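Long-range contacts in cytokinin riboside 5'-monophosphate phosphoribohydrolase (Corynebacterium glutamicum, PDB 5WQ3), which adopts a Rossmann-like alpha/beta fold of the SLOG clan, built around a parallel sheet flanked by helices: residues A165-P170 and P195-G200; G75-K80 and G110-P115; S55-G60 and F152-T157. One frame throughout, in Å; residues are numbered along the deposited sequence. Where two conformers were deposited one is given.

Contact 1: residues A165-P170 and P195-G200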
loop_
_atom_site.group_PDB
_atom_site.type_symbol
_atom_site.label_atom_id
_atom_site.label_comp_id
_atom_site.label_asym_id
_atom_site.label_seq_id
_atom_site.Cartn_x
_atom_site.Cartn_y
_atom_site.Cartn_z
ATOM N N ALA C 165 40.907 37.085 -47.053
ATOM C CA ALA C 165 41.744 35.881 -47.130
ATOM C C ALA C 165 41.031 34.840 -46.309
ATOM O O ALA C 165 40.289 35.179 -45.402
ATOM C CB ALA C 165 43.143 36.145 -46.545
ATOM N N PHE C 166 41.204 33.562 -46.682
ATOM C CA PHE C 166 40.681 32.422 -45.961
ATOM C C PHE C 166 41.889 31.518 -45.605
ATOM O O PHE C 166 42.692 31.176 -46.473
ATOM C CB PHE C 166 39.757 31.541 -46.820
ATOM C CG PHE C 166 38.272 31.915 -46.823
ATOM C CD1 PHE C 166 37.812 33.092 -46.292
ATOM C CD2 PHE C 166 37.348 31.071 -47.475
ATOM C CE1 PHE C 166 36.458 33.416 -46.361
ATOM C CE2 PHE C 166 36.000 31.386 -47.555
ATOM C CZ PHE C 166 35.547 32.587 -46.989
ATOM N N VAL C 167 41.947 31.124 -44.350
ATOM C CA VAL C 167 42.849 30.088 -43.860
ATOM C C VAL C 167 42.056 28.927 -43.282
ATOM O O VAL C 167 41.218 29.088 -42.441
ATOM C CB VAL C 167 43.744 30.617 -42.745
ATOM C CG1 VAL C 167 44.679 29.509 -42.229
ATOM C CG2 VAL C 167 44.534 31.779 -43.258
ATOM N N CYS C 168 42.333 27.721 -43.754
ATOM C CA CYS C 168 41.591 26.549 -43.278
ATOM C C CYS C 168 42.503 25.663 -42.486
ATOM O O CYS C 168 43.388 25.023 -43.059
ATOM C CB CYS C 168 41.054 25.774 -44.473
ATOM S SG CYS C 168 39.828 26.675 -45.473
ATOM N N LEU C 169 42.315 25.671 -41.169
ATOM C CA LEU C 169 42.818 24.613 -40.315
ATOM C C LEU C 169 42.104 23.302 -40.671
ATOM O O LEU C 169 41.087 23.267 -41.437
ATOM C CB LEU C 169 42.692 24.968 -38.841
ATOM C CG LEU C 169 43.390 26.239 -38.291
ATOM C CD1 LEU C 169 42.844 26.765 -36.989
ATOM C CD2 LEU C 169 44.871 25.960 -38.078
ATOM N N PRO C 170 42.670 22.184 -40.200
ATOM C CA PRO C 170 42.010 20.932 -40.480
ATOM C C PRO C 170 40.556 20.936 -40.031
ATOM O O PRO C 170 40.213 21.515 -38.992
ATOM C CB PRO C 170 42.828 19.919 -39.657
ATOM C CG PRO C 170 44.199 20.498 -39.680
ATOM C CD PRO C 170 43.946 21.975 -39.478
ATOM N N PRO C 195 43.878 35.471 -50.909
ATOM C CA PRO C 195 44.719 34.270 -50.707
ATOM C C PRO C 195 44.036 33.187 -49.861
ATOM O O PRO C 195 43.170 33.453 -49.014
ATOM C CB PRO C 195 45.976 34.836 -50.036
ATOM C CG PRO C 195 45.525 36.104 -49.417
ATOM C CD PRO C 195 44.519 36.657 -50.370
ATOM N N ILE C 196 44.440 31.937 -50.091
ATOM C CA ILE C 196 43.766 30.831 -49.525
ATOM C C ILE C 196 44.878 29.966 -49.013
ATOM O O ILE C 196 45.791 29.601 -49.792
ATOM C CB ILE C 196 42.945 30.045 -50.568
ATOM C CG1 ILE C 196 41.829 30.923 -51.187
ATOM C CG2 ILE C 196 42.392 28.776 -49.898
ATOM C CD1 ILE C 196 41.185 30.285 -52.385
ATOM N N VAL C 197 44.827 29.670 -47.730
ATOM C CA VAL C 197 45.910 28.878 -47.126
ATOM C C VAL C 197 45.362 27.681 -46.398
ATOM O O VAL C 197 44.327 27.809 -45.696
ATOM C CB VAL C 197 46.709 29.685 -46.095
ATOM C CG1 VAL C 197 47.894 28.845 -45.587
ATOM C CG2 VAL C 197 47.188 30.975 -46.707
ATOM N N LEU C 198 46.010 26.503 -46.597
ATOM C CA LEU C 198 45.627 25.308 -45.834
ATOM C C LEU C 198 46.764 24.995 -44.856
ATOM O O LEU C 198 47.904 24.927 -45.273
ATOM C CB LEU C 198 45.296 24.062 -46.753
ATOM C CG LEU C 198 44.418 24.270 -48.048
ATOM C CD1 LEU C 198 44.220 22.995 -48.811
ATOM C CD2 LEU C 198 43.041 24.852 -47.768
ATOM N N ILE C 199 46.443 24.770 -43.595
ATOM C CA ILE C 199 47.403 24.438 -42.561
ATOM C C ILE C 199 47.329 22.976 -42.187
ATOM O O ILE C 199 46.318 22.526 -41.782
ATOM C CB ILE C 199 47.143 25.232 -41.290
ATOM C CG1 ILE C 199 47.068 26.721 -41.576
ATOM C CG2 ILE C 199 48.136 24.869 -40.212
ATOM C CD1 ILE C 199 48.349 27.417 -41.863
ATOM N N GLY C 200 48.447 22.270 -42.279
ATOM C CA GLY C 200 48.493 20.873 -41.975
ATOM C C GLY C 200 48.790 20.136 -43.256
ATOM O O GLY C 200 47.911 19.820 -44.029
#

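Contact 2: residues G75-K80 and G110-P115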
loop_
_atom_site.group_PDB
_atom_site.type_symbol
_atom_site.label_atom_id
_atom_site.label_comp_id
_atom_site.label_asym_id
_atom_site.label_seq_id
_atom_site.Cartn_x
_atom_site.Cartn_y
_atom_site.Cartn_z
ATOM N N GLY C 75 37.901 25.728 -39.337
ATOM C CA GLY C 75 38.450 24.426 -38.949
ATOM C C GLY C 75 37.462 23.741 -38.031
ATOM O O GLY C 75 36.482 24.380 -37.595
ATOM N N SER C 76 37.727 22.475 -37.726
ATOM C CA SER C 76 36.770 21.554 -37.049
ATOM C C SER C 76 36.328 22.053 -35.685
ATOM O O SER C 76 37.163 22.432 -34.843
ATOM C CB SER C 76 37.414 20.179 -36.819
ATOM O OG SER C 76 36.563 19.322 -36.023
ATOM N N ALA C 77 35.022 22.041 -35.473
ATOM C CA ALA C 77 34.403 22.384 -34.162
ATOM C C ALA C 77 34.730 21.315 -33.112
ATOM O O ALA C 77 34.585 21.550 -31.956
ATOM C CB ALA C 77 32.894 22.510 -34.285
ATOM N N ARG C 78 35.259 20.168 -33.515
ATOM C CA ARG C 78 35.317 19.078 -32.596
ATOM C C ARG C 78 36.626 18.916 -31.900
ATOM O O ARG C 78 36.689 18.146 -30.955
ATOM C CB ARG C 78 35.023 17.779 -33.323
ATOM C CG ARG C 78 33.659 17.751 -33.919
ATOM C CD ARG C 78 33.530 16.550 -34.813
ATOM N NE ARG C 78 32.186 16.541 -35.378
ATOM C CZ ARG C 78 31.531 15.444 -35.759
ATOM N NH1 ARG C 78 32.061 14.219 -35.658
ATOM N NH2 ARG C 78 30.327 15.569 -36.252
ATOM N N ILE C 79 37.678 19.590 -32.364
ATOM C CA ILE C 79 38.985 19.346 -31.817
ATOM C C ILE C 79 39.048 20.052 -30.467
ATOM O O ILE C 79 38.510 21.125 -30.305
ATOM C CB ILE C 79 40.056 19.833 -32.805
ATOM C CG1 ILE C 79 39.947 19.041 -34.129
ATOM C CG2 ILE C 79 41.412 19.822 -32.121
ATOM C CD1 ILE C 79 40.728 17.705 -34.212
ATOM N N LYS C 80 39.688 19.443 -29.482
ATOM C CA LYS C 80 39.804 20.048 -28.166
ATOM C C LYS C 80 41.117 20.812 -27.945
ATOM O O LYS C 80 42.089 20.692 -28.710
ATOM C CB LYS C 80 39.705 18.967 -27.097
ATOM C CG LYS C 80 38.351 18.314 -26.970
ATOM C CD LYS C 80 38.569 16.909 -26.438
ATOM C CE LYS C 80 37.430 16.427 -25.553
ATOM N NZ LYS C 80 37.800 15.130 -24.899
ATOM N N GLY C 110 36.356 24.430 -30.572
ATOM C CA GLY C 110 37.385 23.717 -31.343
ATOM C C GLY C 110 38.294 24.655 -32.144
ATOM O O GLY C 110 38.828 25.679 -31.589
ATOM N N LEU C 111 38.429 24.407 -33.442
ATOM C CA LEU C 111 39.382 25.219 -34.200
ATOM C C LEU C 111 38.789 26.508 -34.738
ATOM O O LEU C 111 39.479 27.252 -35.440
ATOM C CB LEU C 111 40.031 24.401 -35.291
ATOM C CG LEU C 111 40.690 23.127 -34.835
ATOM C CD1 LEU C 111 41.345 22.455 -36.005
ATOM C CD2 LEU C 111 41.716 23.410 -33.747
ATOM N N MET C 112 37.531 26.813 -34.383
ATOM C CA MET C 112 37.061 28.182 -34.478
ATOM C C MET C 112 37.421 29.009 -33.250
ATOM O O MET C 112 37.823 30.178 -33.362
ATOM C CB MET C 112 35.556 28.207 -34.674
ATOM C CG MET C 112 35.075 27.533 -35.965
ATOM S SD MET C 112 33.270 27.600 -36.034
ATOM C CE MET C 112 32.934 26.004 -35.289
ATOM N N GLU C 113 37.252 28.443 -32.055
ATOM C CA GLU C 113 37.603 29.170 -30.875
ATOM C C GLU C 113 39.093 29.461 -30.795
ATOM O O GLU C 113 39.468 30.445 -30.211
ATOM C CB GLU C 113 37.222 28.362 -29.640
ATOM C CG GLU C 113 37.571 28.982 -28.307
ATOM C CD GLU C 113 37.257 28.080 -27.172
ATOM O OE1 GLU C 113 37.966 27.047 -27.023
ATOM O OE2 GLU C 113 36.290 28.394 -26.459
ATOM N N ALA C 114 39.939 28.556 -31.263
ATOM C CA ALA C 114 41.370 28.725 -31.087
ATOM C C ALA C 114 41.894 30.069 -31.696
ATOM O O ALA C 114 42.573 30.870 -31.042
ATOM C CB ALA C 114 42.119 27.510 -31.649
ATOM N N PRO C 115 41.496 30.363 -32.931
ATOM C CA PRO C 115 42.100 31.586 -33.446
ATOM C C PRO C 115 41.418 32.763 -32.824
ATOM O O PRO C 115 42.027 33.825 -32.793
ATOM C CB PRO C 115 41.855 31.509 -34.996
ATOM C CG PRO C 115 41.007 30.313 -35.208
ATOM C CD PRO C 115 41.021 29.454 -33.991
#

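Contact 3: residues S55-G60 and F152-T157. With EDO (1,2-ethanediol), chain L.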
loop_
_atom_site.group_PDB
_atom_site.type_symbol
_atom_site.label_atom_id
_atom_site.label_comp_id
_atom_site.label_asym_id
_atom_site.label_seq_id
_atom_site.Cartn_x
_atom_site.Cartn_y
_atom_site.Cartn_z
ATOM N N SER C 55 16.360 40.788 -43.078
ATOM C CA SER C 55 16.774 41.286 -41.758
ATOM C C SER C 55 18.192 40.878 -41.426
ATOM O O SER C 55 18.955 41.653 -40.859
ATOM C CB SER C 55 15.788 40.739 -40.686
ATOM O OG SER C 55 15.981 41.322 -39.419
ATOM N N GLU C 56 18.533 39.655 -41.767
ATOM C CA GLU C 56 19.840 39.170 -41.472
ATOM C C GLU C 56 20.921 39.807 -42.346
ATOM O O GLU C 56 22.002 40.118 -41.811
ATOM C CB GLU C 56 19.873 37.661 -41.651
ATOM C CG GLU C 56 19.207 36.992 -40.494
ATOM C CD GLU C 56 19.796 35.607 -40.173
ATOM O OE1 GLU C 56 20.499 34.949 -41.013
ATOM O OE2 GLU C 56 19.458 35.177 -39.070
ATOM N N PHE C 57 20.617 40.049 -43.655
ATOM C CA PHE C 57 21.535 40.761 -44.501
ATOM C C PHE C 57 21.706 42.154 -44.002
ATOM O O PHE C 57 22.808 42.647 -43.914
ATOM C CB PHE C 57 21.155 40.725 -45.996
ATOM C CG PHE C 57 21.438 39.399 -46.656
ATOM C CD1 PHE C 57 22.753 39.079 -47.056
ATOM C CD2 PHE C 57 20.452 38.468 -46.854
ATOM C CE1 PHE C 57 23.026 37.879 -47.671
ATOM C CE2 PHE C 57 20.745 37.223 -47.456
ATOM C CZ PHE C 57 22.040 36.926 -47.844
ATOM N N VAL C 58 20.606 42.838 -43.719
ATOM C CA VAL C 58 20.722 44.195 -43.224
ATOM C C VAL C 58 21.572 44.316 -41.972
ATOM O O VAL C 58 22.512 45.078 -41.943
ATOM C CB VAL C 58 19.315 44.830 -43.025
ATOM C CG1 VAL C 58 19.443 46.160 -42.320
ATOM C CG2 VAL C 58 18.603 44.946 -44.321
ATOM N N ALA C 59 21.308 43.517 -40.942
ATOM C CA ALA C 59 22.053 43.521 -39.681
ATOM C C ALA C 59 23.524 43.152 -39.844
ATOM O O ALA C 59 24.415 43.719 -39.150
ATOM C CB ALA C 59 21.417 42.532 -38.682
ATOM N N GLY C 60 23.776 42.236 -40.763
ATOM C CA GLY C 60 25.152 41.816 -41.016
ATOM C C GLY C 60 25.914 42.933 -41.755
ATOM O O GLY C 60 27.025 43.318 -41.330
ATOM N N PHE C 152 22.288 29.952 -43.061
ATOM C CA PHE C 152 23.636 29.564 -43.498
ATOM C C PHE C 152 24.121 30.434 -44.656
ATOM O O PHE C 152 25.245 30.910 -44.674
ATOM C CB PHE C 152 23.535 28.091 -43.901
ATOM C CG PHE C 152 24.775 27.314 -43.748
ATOM C CD1 PHE C 152 25.228 26.945 -42.487
ATOM C CD2 PHE C 152 25.480 26.871 -44.882
ATOM C CE1 PHE C 152 26.408 26.212 -42.343
ATOM C CE2 PHE C 152 26.646 26.109 -44.746
ATOM C CZ PHE C 152 27.112 25.788 -43.479
ATOM N N PHE C 153 23.236 30.745 -45.590
ATOM C CA PHE C 153 23.630 31.480 -46.778
ATOM C C PHE C 153 23.944 32.937 -46.521
ATOM O O PHE C 153 24.817 33.483 -47.170
ATOM C CB PHE C 153 22.637 31.333 -47.938
ATOM C CG PHE C 153 21.216 31.625 -47.576
ATOM C CD1 PHE C 153 20.399 30.612 -47.050
ATOM C CD2 PHE C 153 20.688 32.888 -47.727
ATOM C CE1 PHE C 153 19.087 30.865 -46.721
ATOM C CE2 PHE C 153 19.382 33.159 -47.379
ATOM C CZ PHE C 153 18.573 32.144 -46.888
ATOM N N ALA C 154 23.260 33.564 -45.564
ATOM C CA ALA C 154 23.653 34.890 -45.153
ATOM C C ALA C 154 24.977 34.932 -44.456
ATOM O O ALA C 154 25.790 35.833 -44.681
ATOM C CB ALA C 154 22.633 35.501 -44.254
ATOM N N ARG C 155 25.155 34.030 -43.528
ATOM C CA ARG C 155 26.400 33.962 -42.835
ATOM C C ARG C 155 27.586 33.788 -43.832
ATOM O O ARG C 155 28.612 34.464 -43.674
ATOM C CB ARG C 155 26.361 32.826 -41.894
ATOM C CG ARG C 155 27.551 32.754 -41.042
ATOM C CD ARG C 155 27.776 31.283 -40.929
ATOM N NE ARG C 155 28.367 30.949 -39.690
ATOM C CZ ARG C 155 28.774 29.744 -39.412
ATOM N NH1 ARG C 155 28.654 28.769 -40.285
ATOM N NH2 ARG C 155 29.333 29.541 -38.281
ATOM N N LYS C 156 27.444 32.921 -44.838
ATOM C CA LYS C 156 28.550 32.652 -45.798
ATOM C C LYS C 156 28.866 33.879 -46.652
ATOM O O LYS C 156 30.016 34.104 -47.002
ATOM C CB LYS C 156 28.238 31.455 -46.714
ATOM C CG LYS C 156 28.332 30.039 -46.119
ATOM C CD LYS C 156 27.643 29.051 -47.100
ATOM C CE LYS C 156 28.357 27.703 -47.236
ATOM N NZ LYS C 156 27.934 26.940 -48.465
ATOM N N THR C 157 27.864 34.690 -47.007
ATOM C CA THR C 157 28.123 35.900 -47.678
ATOM C C THR C 157 29.042 36.840 -46.852
ATOM O O THR C 157 29.887 37.511 -47.446
ATOM C CB THR C 157 26.780 36.634 -47.961
ATOM O OG1 THR C 157 25.960 35.746 -48.726
ATOM C CG2 THR C 157 26.970 37.822 -48.771
HETATM C C1 EDO L . 28.127 33.156 -50.235
HETATM O O1 EDO L . 27.792 34.218 -51.104
HETATM C C2 EDO L . 28.039 31.884 -51.033
HETATM O O2 EDO L . 27.000 31.093 -50.484
#

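Contact 1: residues A165-P170 and P195-G200
Val167 and Ile199 meet because their first torsions swing CG1 of each toward the other: CG1 of Val167 is anti to its backbone N (chi1 179°), and CG1 of Ile199 is anti to its carbonyl carbon (chi1 -53°). Val167 CG1 and Ile199 CG1 come within 3.7 Å on a slanting approach. On the same sheet face Val167 and Val197 stand side by side, pointing alike, with Val167 CG2 4.1 Å from Val197 CB. Just past the strand, Leu169 CD2 lies 4.0 Å from Ile199 CB, again alongside.

The backbones run parallel, their short axes 16° apart, and four backbone hydrogen bonds ladder them together. Phe166 N gives to Pro195 O at 3.1 Å, and Val197 N gives to Phe166 O at 2.9 Å. Cys168 N then reaches Val197 O at 2.8 Å, while Ile199 N completes the series at Cys168 O, 3.1 Å away, with the donor tilted from the carbonyl plane. This zigzag, with Phe166 and Cys168 each giving and receiving, is the parallel pairing of a beta-alpha-beta unit, in which helix 173-188 connects strands 166-168 and 196-199 in the sheet of a Rossmann-like fold.

The other face carries Phe166, Cys168, Ile196 and Leu198. There, in the conformer described, Cys168 CB packs on Leu198 CD2, and the connecting helix packs over Ile196 through Val182 and over Leu198 through Leu179. Ile242 of helix 235-246 meets Val167 on the valine face. Val167 also bonds through its backbone to Thr72 and Phe74, placing strand 166-168 between strand 70-74 and strand 196-199.

Contact 2: residues G75-K80 and G110-P115
Ser76 O and Leu111 N form the one hydrogen bond between the two segments, 2.7 Å long and nearly straight at the hydrogen (171°), though the donor is tilted 27° from the carbonyl plane. Immediately beside it, Gly110 CA sits against two further carbonyls: Ile79 O at 3.0 Å and Ala77 O at 3.6 Å, both with geometry suited to CA-H...O contacts. The 75-80 loop therefore curls its carbonyls round Gly110, whose lack of a side chain lets them close in. Leu111 CB likewise lies on the Gly75 backbone, a close approach that glycine permits.

Apolar groups flank this polar centre. The branched end of Leu111 slants across Ile79, its CG 3.9 Å from Ile79 CB and its CD2 4.0 Å from Ile79 CG2. Met112 bends at its last torsion (chi3 -93°), which brings CE back to Ala77 CB at 3.6 Å, while its CG lies against Gly75 O.

Both loops belong to the same kind of junction in a Rossmann-like fold: each follows the C-terminal end of a parallel strand, 70-74 or 102-105, and leads into the next helix, 84-98 or 113-121. Gly110 and Leu111 are part of a glycine-rich turn at the second of these junctions.

Farther out, Ser76 OG accepts from Arg78 N at 3.0 Å, an ST turn consistent with the tight bend at Ala77. Gly110 O receives Ala114 N at 3.1 Å, tying the turn to the helix that follows. Tyr85 of helix 84-98 packs on both Ile79 and Leu111, and its neighbour Tyr86 hydrogen-bonds through OH to Glu113 OE1.

Contact 3: residues S55-G60 and F152-T157
Phe57 reaches from helix 46-64 to Ala154 and Thr157 of helix 152-162. From CB the chain turns so that CG lies anti to the carbonyl carbon (chi1 -75°), carrying the ring toward helix 152-162. Phe57 CE1 comes 3.8 Å from Thr157 OG1, which lies at the ring edge near its plane. Phe57 CZ, the tip, is 3.7 Å from Ala154 CA. Ala154 CB stands over one ring face, 4.1 Å from the Phe57 centroid and 18° off the normal, a CH-pi contact. The tip also meets the edge of the Phe153 ring, Phe57 CZ to Phe153 CD2 4.3 Å.

Thr157 OG1 donates a hydrogen bond to Phe153 O (3.0 Å), a carbonyl that also receives Thr157 N; OG1 accepts a weak hydrogen bond from O1 of 1,2-ethanediol, probably from the crystallisation liquor. One residue before Phe57, Glu56 OE1 touches Ala154 CB at 3.9 Å, while its carboxylate accepts from Arg150 N through OE2 and Tyr151 N through OE1, just ahead of helix 152-162.

With segment axes 9.8 Å apart and 23° from parallel, this is helix-on-helix packing in which the first modelled helix, 46-64, lies along a helix of the Rossmann-like alpha/beta fold.

Overall arrangement
All the touching residues of contact 1 are buried, contact 2 is partly buried, and contact 3 lies at the surface. Their chemistry follows this order: a regular ladder of backbone bonds between neighbouring inner strands, then a single backbone bond set among carbonyls and apolar groups at loop junctions, then ring and methyl packing between helices. Contacts 1 and 2 adjoin, since Pro170 O lies 3.0 Å from Ser76 N in a probable hydrogen bond and Leu169 packs on Leu111. Contact 3 touches neither, its centre about 23 Å and 22 Å from the centres of contacts 1 and 2. Even so, helix 152-162 is followed in the chain by strand 166-168, and contact 2 is nested within the loop that contact 3 closes.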